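Local coordinates for LbaCas13a H328A (C2c2) (Lachnospiraceae bacterium NK4A179, PDB 5WLH), which binds precursor CRISPR RNA and, as an RNA-targeting Cas13a nuclease, probably cleaves RNA at adenosines, at residues Q807-L811 with Q930-D934; D988-E993 with N1007-L1012; T1157-Q1161 with E1195-S1199. Residue numbers count along the deposited sequence, not the author numbering.

Contact 1 of 3, residues Q807-L811 with Q930-D934. With nucleotides of chain B.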
ATOM      1  N   GLN A 807       8.345  21.508  -5.099  1.00 27.27           N
ATOM      2  CA  GLN A 807       6.901  21.681  -4.960  1.00 28.65           C
ATOM      3  C   GLN A 807       6.214  21.794  -6.308  1.00 29.63           C
ATOM      4  O   GLN A 807       5.088  21.313  -6.467  1.00 27.01           O
ATOM      5  CB  GLN A 807       6.605  22.890  -4.074  1.00 29.48           C
ATOM      6  CG  GLN A 807       7.077  22.654  -2.640  1.00 31.55           C
ATOM      7  CD  GLN A 807       7.053  23.886  -1.762  1.00 33.10           C
ATOM      8  OE1 GLN A 807       7.284  25.011  -2.220  1.00 35.48           O
ATOM      9  NE2 GLN A 807       6.783  23.677  -0.485  1.00 31.23           N
ATOM     10  N   ILE A 808       6.882  22.383  -7.303  1.00 28.52           N
ATOM     11  CA  ILE A 808       6.343  22.329  -8.658  1.00 30.22           C
ATOM     12  C   ILE A 808       6.266  20.884  -9.139  1.00 29.89           C
ATOM     13  O   ILE A 808       5.250  20.455  -9.701  1.00 31.44           O
ATOM     14  CB  ILE A 808       7.178  23.208  -9.608  1.00 30.66           C
ATOM     15  CG1 ILE A 808       7.108  24.664  -9.159  1.00 37.37           C
ATOM     16  CG2 ILE A 808       6.671  23.054 -11.019  1.00 29.25           C
ATOM     17  CD1 ILE A 808       8.160  25.556  -9.801  1.00 38.30           C
ATOM     18  N   CYS A 809       7.336  20.104  -8.915  1.00 28.54           N
ATOM     19  CA  CYS A 809       7.323  18.701  -9.319  1.00 25.28           C
ATOM     20  C   CYS A 809       6.191  17.943  -8.648  1.00 26.86           C
ATOM     21  O   CYS A 809       5.517  17.130  -9.286  1.00 29.25           O
ATOM     22  CB  CYS A 809       8.643  18.016  -8.970  1.00 32.71           C
ATOM     23  SG  CYS A 809      10.054  18.503  -9.977  1.00 36.78           S
ATOM     24  N   GLN A 810       5.998  18.173  -7.351  1.00 26.95           N
ATOM     25  CA  GLN A 810       4.955  17.451  -6.627  1.00 29.72           C
ATOM     26  C   GLN A 810       3.576  17.787  -7.178  1.00 29.34           C
ATOM     27  O   GLN A 810       2.739  16.896  -7.369  1.00 31.71           O
ATOM     28  CB  GLN A 810       5.034  17.782  -5.138  1.00 29.07           C
ATOM     29  CG  GLN A 810       6.326  17.346  -4.492  1.00 27.93           C
ATOM     30  CD  GLN A 810       6.597  18.069  -3.199  1.00 26.18           C
ATOM     31  OE1 GLN A 810       5.856  18.969  -2.806  1.00 26.34           O
ATOM     32  NE2 GLN A 810       7.645  17.658  -2.508  1.00 26.91           N
ATOM     33  N   LEU A 811       3.329  19.067  -7.453  1.00 27.87           N
ATOM     34  CA  LEU A 811       2.021  19.471  -7.952  1.00 31.99           C
ATOM     35  C   LEU A 811       1.792  18.961  -9.366  1.00 38.41           C
ATOM     36  O   LEU A 811       0.653  18.654  -9.732  1.00 39.83           O
ATOM     37  CB  LEU A 811       1.876  20.989  -7.884  1.00 29.11           C
ATOM     38  CG  LEU A 811       1.842  21.522  -6.448  1.00 34.15           C
ATOM     39  CD1 LEU A 811       1.774  23.031  -6.437  1.00 35.87           C
ATOM     40  CD2 LEU A 811       0.677  20.921  -5.668  1.00 33.02           C
ATOM     41  N   GLN A 930       5.410  15.626   2.912  1.00 17.70           N
ATOM     42  CA  GLN A 930       4.776  16.213   1.739  1.00 19.76           C
ATOM     43  C   GLN A 930       3.269  16.070   1.800  1.00 19.73           C
ATOM     44  O   GLN A 930       2.546  16.979   1.389  1.00 19.35           O
ATOM     45  CB  GLN A 930       5.301  15.556   0.465  1.00 19.77           C
ATOM     46  CG  GLN A 930       5.061  16.406  -0.785  1.00 21.73           C
ATOM     47  CD  GLN A 930       3.696  16.223  -1.391  1.00 25.61           C
ATOM     48  OE1 GLN A 930       3.046  15.190  -1.189  1.00 24.81           O
ATOM     49  NE2 GLN A 930       3.261  17.213  -2.196  1.00 21.69           N
ATOM     50  N   TYR A 931       2.782  14.909   2.256  1.00 19.41           N
ATOM     51  CA  TYR A 931       1.341  14.689   2.357  1.00 19.36           C
ATOM     52  C   TYR A 931       0.717  15.681   3.332  1.00 18.85           C
ATOM     53  O   TYR A 931      -0.273  16.348   3.019  1.00 18.54           O
ATOM     54  CB  TYR A 931       1.098  13.235   2.786  1.00 19.05           C
ATOM     55  CG  TYR A 931      -0.312  12.686   2.725  1.00 18.00           C
ATOM     56  CD1 TYR A 931      -1.356  13.367   2.097  1.00 15.21           C
ATOM     57  CD2 TYR A 931      -0.587  11.450   3.300  1.00 17.64           C
ATOM     58  CE1 TYR A 931      -2.644  12.826   2.067  1.00 21.09           C
ATOM     59  CE2 TYR A 931      -1.841  10.914   3.266  1.00 19.85           C
ATOM     60  CZ  TYR A 931      -2.868  11.597   2.664  1.00 24.23           C
ATOM     61  OH  TYR A 931      -4.115  11.015   2.673  1.00 19.00           O
ATOM     62  N   VAL A 932       1.325  15.838   4.502  1.00 16.17           N
ATOM     63  CA  VAL A 932       0.782  16.778   5.475  1.00 18.55           C
ATOM     64  C   VAL A 932       0.786  18.188   4.897  1.00 19.36           C
ATOM     65  O   VAL A 932      -0.189  18.933   5.035  1.00 18.79           O
ATOM     66  CB  VAL A 932       1.577  16.687   6.791  1.00 21.17           C
ATOM     67  CG1 VAL A 932       1.210  17.831   7.730  1.00 19.24           C
ATOM     68  CG2 VAL A 932       1.345  15.313   7.473  1.00 21.22           C
ATOM     69  N   TRP A 933       1.880  18.576   4.239  1.00 17.57           N
ATOM     70  CA  TRP A 933       1.926  19.895   3.612  1.00 22.36           C
ATOM     71  C   TRP A 933       0.809  20.047   2.587  1.00 19.70           C
ATOM     72  O   TRP A 933       0.136  21.084   2.530  1.00 22.48           O
ATOM     73  CB  TRP A 933       3.301  20.094   2.965  1.00 17.55           C
ATOM     74  CG  TRP A 933       3.444  21.280   2.017  1.00 23.85           C
ATOM     75  CD1 TRP A 933       3.849  22.557   2.344  1.00 29.61           C
ATOM     76  CD2 TRP A 933       3.225  21.279   0.605  1.00 23.90           C
ATOM     77  NE1 TRP A 933       3.883  23.346   1.213  1.00 22.03           N
ATOM     78  CE2 TRP A 933       3.490  22.592   0.137  1.00 25.11           C
ATOM     79  CE3 TRP A 933       2.817  20.308  -0.312  1.00 24.15           C
ATOM     80  CZ2 TRP A 933       3.375  22.941  -1.206  1.00 25.27           C
ATOM     81  CZ3 TRP A 933       2.690  20.659  -1.643  1.00 28.29           C
ATOM     82  CH2 TRP A 933       2.972  21.970  -2.080  1.00 26.94           C
ATOM     83  N   ASP A 934       0.587  19.008   1.783  1.00 20.41           N
ATOM     84  CA  ASP A 934      -0.395  19.104   0.711  1.00 22.79           C
ATOM     85  C   ASP A 934      -1.812  19.209   1.264  1.00 21.94           C
ATOM     86  O   ASP A 934      -2.656  19.923   0.705  1.00 21.19           O
ATOM     87  CB  ASP A 934      -0.256  17.892  -0.211  1.00 22.54           C
ATOM     88  CG  ASP A 934      -1.074  18.036  -1.472  1.00 23.02           C
ATOM     89  OD1 ASP A 934      -0.743  18.924  -2.287  1.00 26.79           O
ATOM     90  OD2 ASP A 934      -2.043  17.269  -1.649  1.00 22.76           O
TER
ATOM     91  P     A B  25      -8.501  11.387  -3.970  1.00 25.78           P
ATOM     92  OP1   A B  25      -8.643  12.864  -3.810  1.00 28.47           O
ATOM     93  OP2   A B  25      -8.712  10.767  -5.298  1.00 24.24           O
ATOM     94  O5'   A B  25      -7.049  11.007  -3.462  1.00 24.81           O
ATOM     95  C5'   A B  25      -6.646   9.652  -3.303  1.00 28.67           C
ATOM     96  C4'   A B  25      -5.895   9.465  -2.013  1.00 24.50           C
ATOM     97  O4'   A B  25      -4.572  10.061  -2.116  1.00 23.02           O
ATOM     98  C3'   A B  25      -6.552  10.093  -0.781  1.00 21.33           C
ATOM     99  O3'   A B  25      -6.345   9.230   0.331  1.00 21.76           O
ATOM    100  C2'   A B  25      -5.724  11.347  -0.548  1.00 19.32           C
ATOM    101  O2'   A B  25      -5.727  11.803   0.791  1.00 20.07           O
ATOM    102  C1'   A B  25      -4.346  10.863  -0.973  1.00 20.70           C
ATOM    103  N9    A B  25      -3.414  11.943  -1.270  1.00 24.20           N
ATOM    104  C8    A B  25      -3.707  13.186  -1.777  1.00 28.09           C
ATOM    105  N7    A B  25      -2.657  13.967  -1.873  1.00 29.24           N
ATOM    106  C5    A B  25      -1.622  13.180  -1.389  1.00 24.84           C
ATOM    107  C6    A B  25      -0.254  13.430  -1.230  1.00 28.28           C
ATOM    108  N6    A B  25       0.304  14.595  -1.563  1.00 26.84           N
ATOM    109  N1    A B  25       0.511  12.452  -0.704  1.00 27.90           N
ATOM    110  C2    A B  25      -0.053  11.286  -0.370  1.00 20.01           C
ATOM    111  N3    A B  25      -1.337  10.941  -0.473  1.00 19.14           N
ATOM    112  C4    A B  25      -2.069  11.940  -0.998  1.00 20.79           C
TER

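Contact 2 of 3, residues D988-E993 with N1007-L1012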
ATOM      1  N   ASP A 988      40.830 -14.499   9.460  1.00 58.96           N
ATOM      2  CA  ASP A 988      40.600 -14.839   8.061  1.00 57.03           C
ATOM      3  C   ASP A 988      40.011 -16.231   7.895  1.00 56.88           C
ATOM      4  O   ASP A 988      39.371 -16.498   6.873  1.00 58.79           O
ATOM      5  CB  ASP A 988      41.903 -14.738   7.272  1.00 59.07           C
ATOM      6  CG  ASP A 988      42.441 -13.326   7.212  1.00 64.06           C
ATOM      7  OD1 ASP A 988      41.708 -12.387   7.590  1.00 66.92           O
ATOM      8  OD2 ASP A 988      43.605 -13.160   6.788  1.00 66.17           O
ATOM      9  N   GLU A 989      40.195 -17.115   8.876  1.00 55.82           N
ATOM     10  CA  GLU A 989      39.708 -18.484   8.735  1.00 55.19           C
ATOM     11  C   GLU A 989      38.195 -18.571   8.904  1.00 53.58           C
ATOM     12  O   GLU A 989      37.516 -19.221   8.104  1.00 53.89           O
ATOM     13  CB  GLU A 989      40.411 -19.408   9.734  1.00 54.41           C
ATOM     14  CG  GLU A 989      39.782 -20.796   9.832  1.00 51.76           C
ATOM     15  CD  GLU A 989      39.972 -21.630   8.570  1.00 55.96           C
ATOM     16  OE1 GLU A 989      39.326 -22.693   8.457  1.00 59.21           O
ATOM     17  OE2 GLU A 989      40.768 -21.233   7.695  1.00 55.17           O
ATOM     18  N   VAL A 990      37.646 -17.944   9.950  1.00 51.76           N
ATOM     19  CA  VAL A 990      36.193 -17.949  10.110  1.00 50.43           C
ATOM     20  C   VAL A 990      35.535 -17.149   8.994  1.00 45.41           C
ATOM     21  O   VAL A 990      34.446 -17.496   8.524  1.00 52.66           O
ATOM     22  CB  VAL A 990      35.781 -17.424  11.498  1.00 53.35           C
ATOM     23  CG1 VAL A 990      35.907 -18.517  12.543  1.00 55.20           C
ATOM     24  CG2 VAL A 990      36.606 -16.211  11.880  1.00 54.38           C
ATOM     25  N   TYR A 991      36.181 -16.070   8.549  1.00 41.38           N
ATOM     26  CA  TYR A 991      35.658 -15.316   7.414  1.00 40.85           C
ATOM     27  C   TYR A 991      35.590 -16.190   6.169  1.00 43.54           C
ATOM     28  O   TYR A 991      34.555 -16.252   5.497  1.00 41.27           O
ATOM     29  CB  TYR A 991      36.519 -14.080   7.154  1.00 41.48           C
ATOM     30  CG  TYR A 991      36.064 -13.252   5.968  1.00 42.97           C
ATOM     31  CD1 TYR A 991      34.712 -13.077   5.693  1.00 40.97           C
ATOM     32  CD2 TYR A 991      36.981 -12.642   5.131  1.00 43.27           C
ATOM     33  CE1 TYR A 991      34.293 -12.327   4.617  1.00 39.75           C
ATOM     34  CE2 TYR A 991      36.571 -11.889   4.049  1.00 44.43           C
ATOM     35  CZ  TYR A 991      35.223 -11.735   3.795  1.00 42.81           C
ATOM     36  OH  TYR A 991      34.812 -10.990   2.717  1.00 40.36           O
ATOM     37  N   ALA A 992      36.686 -16.886   5.854  1.00 48.27           N
ATOM     38  CA  ALA A 992      36.699 -17.752   4.678  1.00 44.78           C
ATOM     39  C   ALA A 992      35.648 -18.847   4.788  1.00 42.30           C
ATOM     40  O   ALA A 992      35.016 -19.217   3.791  1.00 45.48           O
ATOM     41  CB  ALA A 992      38.089 -18.360   4.495  1.00 48.27           C
ATOM     42  N   GLU A 993      35.445 -19.381   5.993  1.00 45.24           N
ATOM     43  CA  GLU A 993      34.399 -20.382   6.185  1.00 47.58           C
ATOM     44  C   GLU A 993      33.013 -19.784   5.984  1.00 47.22           C
ATOM     45  O   GLU A 993      32.108 -20.464   5.484  1.00 44.23           O
ATOM     46  CB  GLU A 993      34.514 -21.000   7.579  1.00 51.93           C
ATOM     47  CG  GLU A 993      33.466 -22.063   7.873  1.00 58.58           C
ATOM     48  CD  GLU A 993      33.763 -22.837   9.141  1.00 66.09           C
ATOM     49  OE1 GLU A 993      33.177 -23.927   9.326  1.00 67.25           O
ATOM     50  OE2 GLU A 993      34.583 -22.354   9.955  1.00 69.61           O
ATOM     51  N   ASN A1007      42.123 -26.082   5.881  1.00 69.85           N
ATOM     52  CA  ASN A1007      41.875 -24.713   6.283  1.00 68.74           C
ATOM     53  C   ASN A1007      41.105 -23.998   5.179  1.00 63.41           C
ATOM     54  O   ASN A1007      41.404 -24.161   3.989  1.00 61.08           O
ATOM     55  CB  ASN A1007      43.179 -24.001   6.575  1.00 73.77           C
ATOM     56  CG  ASN A1007      43.649 -24.252   7.997  1.00 78.21           C
ATOM     57  OD1 ASN A1007      44.511 -23.529   8.510  1.00 79.89           O
ATOM     58  ND2 ASN A1007      43.085 -25.263   8.644  1.00 78.78           N
ATOM     59  N   TYR A1008      40.094 -23.210   5.573  1.00 59.99           N
ATOM     60  CA  TYR A1008      39.307 -22.478   4.582  1.00 52.16           C
ATOM     61  C   TYR A1008      40.113 -21.361   3.937  1.00 48.46           C
ATOM     62  O   TYR A1008      39.995 -21.124   2.729  1.00 49.21           O
ATOM     63  CB  TYR A1008      38.054 -21.925   5.242  1.00 50.60           C
ATOM     64  CG  TYR A1008      37.004 -22.967   5.560  1.00 49.64           C
ATOM     65  CD1 TYR A1008      36.082 -23.346   4.597  1.00 47.74           C
ATOM     66  CD2 TYR A1008      36.916 -23.556   6.823  1.00 47.99           C
ATOM     67  CE1 TYR A1008      35.110 -24.285   4.866  1.00 46.10           C
ATOM     68  CE2 TYR A1008      35.941 -24.499   7.103  1.00 47.53           C
ATOM     69  CZ  TYR A1008      35.043 -24.860   6.123  1.00 49.16           C
ATOM     70  OH  TYR A1008      34.080 -25.796   6.425  1.00 52.59           O
ATOM     71  N   LYS A1009      40.926 -20.654   4.727  1.00 50.34           N
ATOM     72  CA  LYS A1009      41.689 -19.526   4.196  1.00 54.26           C
ATOM     73  C   LYS A1009      42.585 -19.955   3.039  1.00 57.98           C
ATOM     74  O   LYS A1009      42.719 -19.232   2.044  1.00 57.19           O
ATOM     75  CB  LYS A1009      42.520 -18.888   5.311  1.00 57.85           C
ATOM     76  CG  LYS A1009      43.428 -17.752   4.866  1.00 61.75           C
ATOM     77  CD  LYS A1009      44.368 -17.333   5.990  1.00 65.90           C
ATOM     78  CE  LYS A1009      45.309 -16.225   5.549  1.00 67.90           C
ATOM     79  NZ  LYS A1009      46.270 -15.862   6.624  1.00 69.24           N
ATOM     80  N   ASP A1010      43.202 -21.134   3.148  1.00 62.04           N
ATOM     81  CA  ASP A1010      44.077 -21.616   2.082  1.00 63.23           C
ATOM     82  C   ASP A1010      43.277 -22.163   0.909  1.00 60.47           C
ATOM     83  O   ASP A1010      43.636 -21.937  -0.253  1.00 62.93           O
ATOM     84  CB  ASP A1010      45.023 -22.685   2.624  1.00 64.06           C
ATOM     85  CG  ASP A1010      46.056 -22.116   3.565  1.00 64.49           C
ATOM     86  OD1 ASP A1010      46.522 -20.984   3.311  1.00 64.22           O
ATOM     87  OD2 ASP A1010      46.390 -22.795   4.561  1.00 64.65           O
ATOM     88  N   SER A1011      42.192 -22.885   1.196  1.00 57.10           N
ATOM     89  CA  SER A1011      41.345 -23.401   0.129  1.00 57.28           C
ATOM     90  C   SER A1011      40.777 -22.274  -0.725  1.00 58.91           C
ATOM     91  O   SER A1011      40.618 -22.434  -1.943  1.00 61.08           O
ATOM     92  CB  SER A1011      40.225 -24.248   0.727  1.00 58.19           C
ATOM     93  OG  SER A1011      39.816 -25.256  -0.174  1.00 59.02           O
ATOM     94  N   LEU A1012      40.480 -21.124  -0.113  1.00 56.66           N
ATOM     95  CA  LEU A1012      40.006 -19.970  -0.871  1.00 55.60           C
ATOM     96  C   LEU A1012      41.149 -19.284  -1.607  1.00 55.32           C
ATOM     97  O   LEU A1012      40.976 -18.821  -2.738  1.00 53.68           O
ATOM     98  CB  LEU A1012      39.291 -18.984   0.061  1.00 55.06           C
ATOM     99  CG  LEU A1012      38.862 -17.630  -0.520  1.00 56.37           C
ATOM    100  CD1 LEU A1012      37.951 -17.811  -1.731  1.00 55.35           C
ATOM    101  CD2 LEU A1012      38.190 -16.761   0.543  1.00 54.84           C
TER

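Contact 3 of 3, residues T1157-Q1161 with E1195-S1199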
ATOM      1  N   THR A1157     -16.269   3.911  35.217  1.00 29.65           N
ATOM      2  CA  THR A1157     -15.470   4.792  36.056  1.00 29.47           C
ATOM      3  C   THR A1157     -14.491   3.972  36.875  1.00 28.31           C
ATOM      4  O   THR A1157     -14.897   3.041  37.576  1.00 27.73           O
ATOM      5  CB  THR A1157     -16.383   5.606  36.989  1.00 32.55           C
ATOM      6  OG1 THR A1157     -17.219   6.473  36.203  1.00 41.75           O
ATOM      7  CG2 THR A1157     -15.561   6.433  37.960  1.00 29.71           C
ATOM      8  N   LEU A1158     -13.211   4.323  36.809  1.00 28.52           N
ATOM      9  CA  LEU A1158     -12.213   3.750  37.700  1.00 30.43           C
ATOM     10  C   LEU A1158     -11.825   4.796  38.732  1.00 28.46           C
ATOM     11  O   LEU A1158     -11.500   5.931  38.381  1.00 25.99           O
ATOM     12  CB  LEU A1158     -10.972   3.285  36.940  1.00 32.82           C
ATOM     13  CG  LEU A1158     -10.996   1.894  36.313  1.00 37.37           C
ATOM     14  CD1 LEU A1158      -9.919   1.815  35.233  1.00 35.54           C
ATOM     15  CD2 LEU A1158     -10.810   0.793  37.364  1.00 36.62           C
ATOM     16  N   ASP A1159     -11.878   4.426  40.004  1.00 29.38           N
ATOM     17  CA  ASP A1159     -11.475   5.328  41.081  1.00 30.91           C
ATOM     18  C   ASP A1159     -10.302   4.676  41.791  1.00 33.19           C
ATOM     19  O   ASP A1159     -10.462   4.050  42.843  1.00 34.33           O
ATOM     20  CB  ASP A1159     -12.631   5.600  42.019  1.00 36.70           C
ATOM     21  CG  ASP A1159     -12.272   6.584  43.112  1.00 43.12           C
ATOM     22  OD1 ASP A1159     -11.286   7.333  42.951  1.00 43.08           O
ATOM     23  OD2 ASP A1159     -12.988   6.598  44.131  1.00 47.85           O
ATOM     24  N   TYR A1160      -9.115   4.825  41.211  1.00 32.20           N
ATOM     25  CA  TYR A1160      -7.924   4.185  41.752  1.00 29.85           C
ATOM     26  C   TYR A1160      -7.384   5.024  42.896  1.00 35.84           C
ATOM     27  O   TYR A1160      -7.033   6.192  42.697  1.00 35.14           O
ATOM     28  CB  TYR A1160      -6.860   4.012  40.674  1.00 26.17           C
ATOM     29  CG  TYR A1160      -5.598   3.368  41.193  1.00 26.72           C
ATOM     30  CD1 TYR A1160      -5.597   2.045  41.610  1.00 31.31           C
ATOM     31  CD2 TYR A1160      -4.421   4.090  41.293  1.00 25.76           C
ATOM     32  CE1 TYR A1160      -4.451   1.455  42.095  1.00 29.98           C
ATOM     33  CE2 TYR A1160      -3.256   3.508  41.779  1.00 30.84           C
ATOM     34  CZ  TYR A1160      -3.282   2.188  42.176  1.00 30.19           C
ATOM     35  OH  TYR A1160      -2.144   1.591  42.665  1.00 28.97           O
ATOM     36  N   GLN A1161      -7.323   4.435  44.088  1.00 37.18           N
ATOM     37  CA  GLN A1161      -6.949   5.162  45.290  1.00 40.64           C
ATOM     38  C   GLN A1161      -5.578   4.771  45.813  1.00 43.96           C
ATOM     39  O   GLN A1161      -5.236   5.141  46.937  1.00 46.93           O
ATOM     40  CB  GLN A1161      -7.998   4.961  46.382  1.00 40.92           C
ATOM     41  CG  GLN A1161      -9.316   5.664  46.100  1.00 49.04           C
ATOM     42  CD  GLN A1161     -10.508   4.916  46.674  1.00 59.75           C
ATOM     43  OE1 GLN A1161     -10.357   4.070  47.557  1.00 60.53           O
ATOM     44  NE2 GLN A1161     -11.704   5.228  46.174  1.00 62.63           N
ATOM     45  N   GLU A1195      -4.789  -7.297  44.681  1.00 23.48           N
ATOM     46  CA  GLU A1195      -5.130  -5.911  44.981  1.00 19.62           C
ATOM     47  C   GLU A1195      -4.986  -5.028  43.741  1.00 19.97           C
ATOM     48  O   GLU A1195      -4.196  -5.330  42.855  1.00 24.38           O
ATOM     49  CB  GLU A1195      -4.228  -5.355  46.081  1.00 25.19           C
ATOM     50  CG  GLU A1195      -4.475  -6.045  47.424  1.00 34.76           C
ATOM     51  CD  GLU A1195      -3.449  -5.681  48.472  1.00 45.02           C
ATOM     52  OE1 GLU A1195      -2.406  -5.095  48.109  1.00 49.54           O
ATOM     53  OE2 GLU A1195      -3.696  -5.974  49.663  1.00 49.12           O
ATOM     54  N   TRP A1196      -5.738  -3.927  43.709  1.00 24.23           N
ATOM     55  CA  TRP A1196      -5.630  -2.988  42.596  1.00 26.11           C
ATOM     56  C   TRP A1196      -4.249  -2.368  42.545  1.00 29.60           C
ATOM     57  O   TRP A1196      -3.659  -2.012  43.574  1.00 25.49           O
ATOM     58  CB  TRP A1196      -6.665  -1.880  42.705  1.00 24.77           C
ATOM     59  CG  TRP A1196      -8.017  -2.320  42.335  1.00 24.68           C
ATOM     60  CD1 TRP A1196      -9.003  -2.749  43.179  1.00 25.16           C
ATOM     61  CD2 TRP A1196      -8.555  -2.389  41.012  1.00 25.06           C
ATOM     62  NE1 TRP A1196     -10.132  -3.085  42.454  1.00 27.89           N
ATOM     63  CE2 TRP A1196      -9.879  -2.873  41.122  1.00 27.70           C
ATOM     64  CE3 TRP A1196      -8.039  -2.108  39.743  1.00 27.24           C
ATOM     65  CZ2 TRP A1196     -10.699  -3.070  40.010  1.00 29.26           C
ATOM     66  CZ3 TRP A1196      -8.860  -2.294  38.635  1.00 26.56           C
ATOM     67  CH2 TRP A1196     -10.173  -2.781  38.777  1.00 29.38           C
ATOM     68  N   THR A1197      -3.741  -2.222  41.328  1.00 25.61           N
ATOM     69  CA  THR A1197      -2.487  -1.542  41.105  1.00 24.33           C
ATOM     70  C   THR A1197      -2.593  -0.832  39.768  1.00 26.22           C
ATOM     71  O   THR A1197      -3.578  -0.982  39.041  1.00 24.40           O
ATOM     72  CB  THR A1197      -1.307  -2.512  41.134  1.00 27.91           C
ATOM     73  OG1 THR A1197      -0.076  -1.771  41.135  1.00 34.05           O
ATOM     74  CG2 THR A1197      -1.351  -3.458  39.937  1.00 27.29           C
ATOM     75  N   VAL A1198      -1.582  -0.027  39.472  1.00 25.88           N
ATOM     76  CA  VAL A1198      -1.452   0.605  38.164  1.00 21.75           C
ATOM     77  C   VAL A1198      -0.049   0.309  37.658  1.00 26.77           C
ATOM     78  O   VAL A1198       0.921   0.394  38.420  1.00 23.45           O
ATOM     79  CB  VAL A1198      -1.736   2.119  38.225  1.00 26.96           C
ATOM     80  CG1 VAL A1198      -0.840   2.821  39.241  1.00 27.68           C
ATOM     81  CG2 VAL A1198      -1.593   2.758  36.828  1.00 23.41           C
ATOM     82  N   SER A1199       0.054  -0.096  36.390  1.00 24.35           N
ATOM     83  CA  SER A1199       1.347  -0.411  35.808  1.00 23.92           C
ATOM     84  C   SER A1199       2.085   0.871  35.425  1.00 24.04           C
ATOM     85  O   SER A1199       1.543   1.976  35.497  1.00 22.97           O
ATOM     86  CB  SER A1199       1.167  -1.283  34.573  1.00 25.64           C
ATOM     87  OG  SER A1199       0.492  -0.538  33.568  1.00 25.36           O
TER

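Contact 1 of 3, residues Q807-L811 with Q930-D934
Gln807 opens the first segment by reaching its carboxamide out to Trp933, but NE2 and Trp933 NE1, 3.4 Å apart, are both donors, so this is contact without a hydrogen bond; its OE1 turns back to Thr804 N. Ile808 faces the other way, onto helix 786-799. Gln810 points at the second helix: its OE1 accepts a weak hydrogen bond from Gln930 NE2 (3.2 Å), while its NE2 is held by Ser673 O. Leu811 ends the segment, with CD2 4.4 Å from Trp933 CH2 at the indole edge. Gln930 also bonds the pre-crRNA: A25 N6 of chain B donates to Gln930 OE1 at 2.8 Å, consistent with recognition of the adenine, and Tyr931 OH bonds A25 O2' at 2.6 Å with the base over its ring. The axes of the two segments stay 12.2 Å apart and cross at -79°, so long side chains bridge the gap. Short helix 805-813 is backed by helix 786-799, and long helix 915-941 packs on helix 486-517.

Contact 2 of 3, residues D988-E993 with N1007-L1012
Two short helical segments meet at 61° with their axes 8.2 Å apart, and they come closest where Glu989 CA lies 5.1 Å from Lys1009 CA. That approach puts the first turn of helix 1008-1017 beside the Glu989 side chain. Its carboxylate takes two backbone hydrogen bonds, from Tyr1008 N to OE1 (3.0 Å) and from Lys1009 N to OE2 (3.0 Å). An acidic side chain of one helix thus meets, from outside, first-turn amides of the next, at the helix N terminus where amides lack a carbonyl partner one turn back, while Asn1007, at the N-cap position, makes no side-chain capping bond. One turn along from Glu989, Ala992 CB fits against Tyr1008 CB (3.6 Å) and Leu1012 CD2 (4.3 Å). Glu993 lays its aliphatic part over the Tyr1008 ring, a CH-pi contact with CB 3.7 Å from the centroid; Tyr1003 also stacks with this ring. Asp988 OD2 makes a long salt bridge of 3.8 Å to Lys1009 NZ and hydrogen-bonds His1034 ND1.

Contact 3 of 3, residues T1157-Q1161 with E1195-S1199
No hydrogen bond joins these segments; what holds them, at the surface of the protein, is apolar and aromatic contact. Strands 1157-1160 and 1196-1198 run nearly perpendicular, at 91° with axes 9.0 Å apart, and belong to different small sheets, their backbones pairing instead with strands 1166-1169 and 1187-1189. Among the apolar contacts, Tyr1160 CE2 lies 3.6 Å from Val1198 CG1, with the valine over one face of the phenol ring, and Tyr1160 CE1 is 4.0 Å from Trp1196 CB. Leu1158 adds CD2 against Trp1196 CZ3 at 3.9 Å. Contacts with the backbone come next: Trp1196 O sits near the plane of the Tyr1160 ring, 3.9 Å from Tyr1160 CE1, and Tyr1160 OH lies 3.5 Å from Thr1197 CA. Tyr1187, on the strand paired with 1196-1198, also meets the Tyr1160 ring, and Tyr1215 of helix 1205-1216 touches both Leu1158 and Trp1196. With no directional bond between these two segments, their fit depends on apolar packing and shape, Tyr1160 lying against the crossing strand.

Followed from the N terminus, the chain closes three separate loops in series, none enclosing or crossing another. Contact 1 comes first and spans the most sequence, 118 intervening residues, joining helix 805-813 to helix 915-941 beside the guide RNA, its centre about 19 Å from the centre of the chain. Contact 2 then closes a tight 13-residue connection between consecutive helices 988-995 and 1008-1017, in a peripheral region. Contact 3 follows, bringing two small sheets together across 33 residues that include strands 1166-1169 and 1187-1189. The centres lie 47 to 62 Å apart and no two contacts touch, so each ties its own region: one at the RNA, two toward the outside.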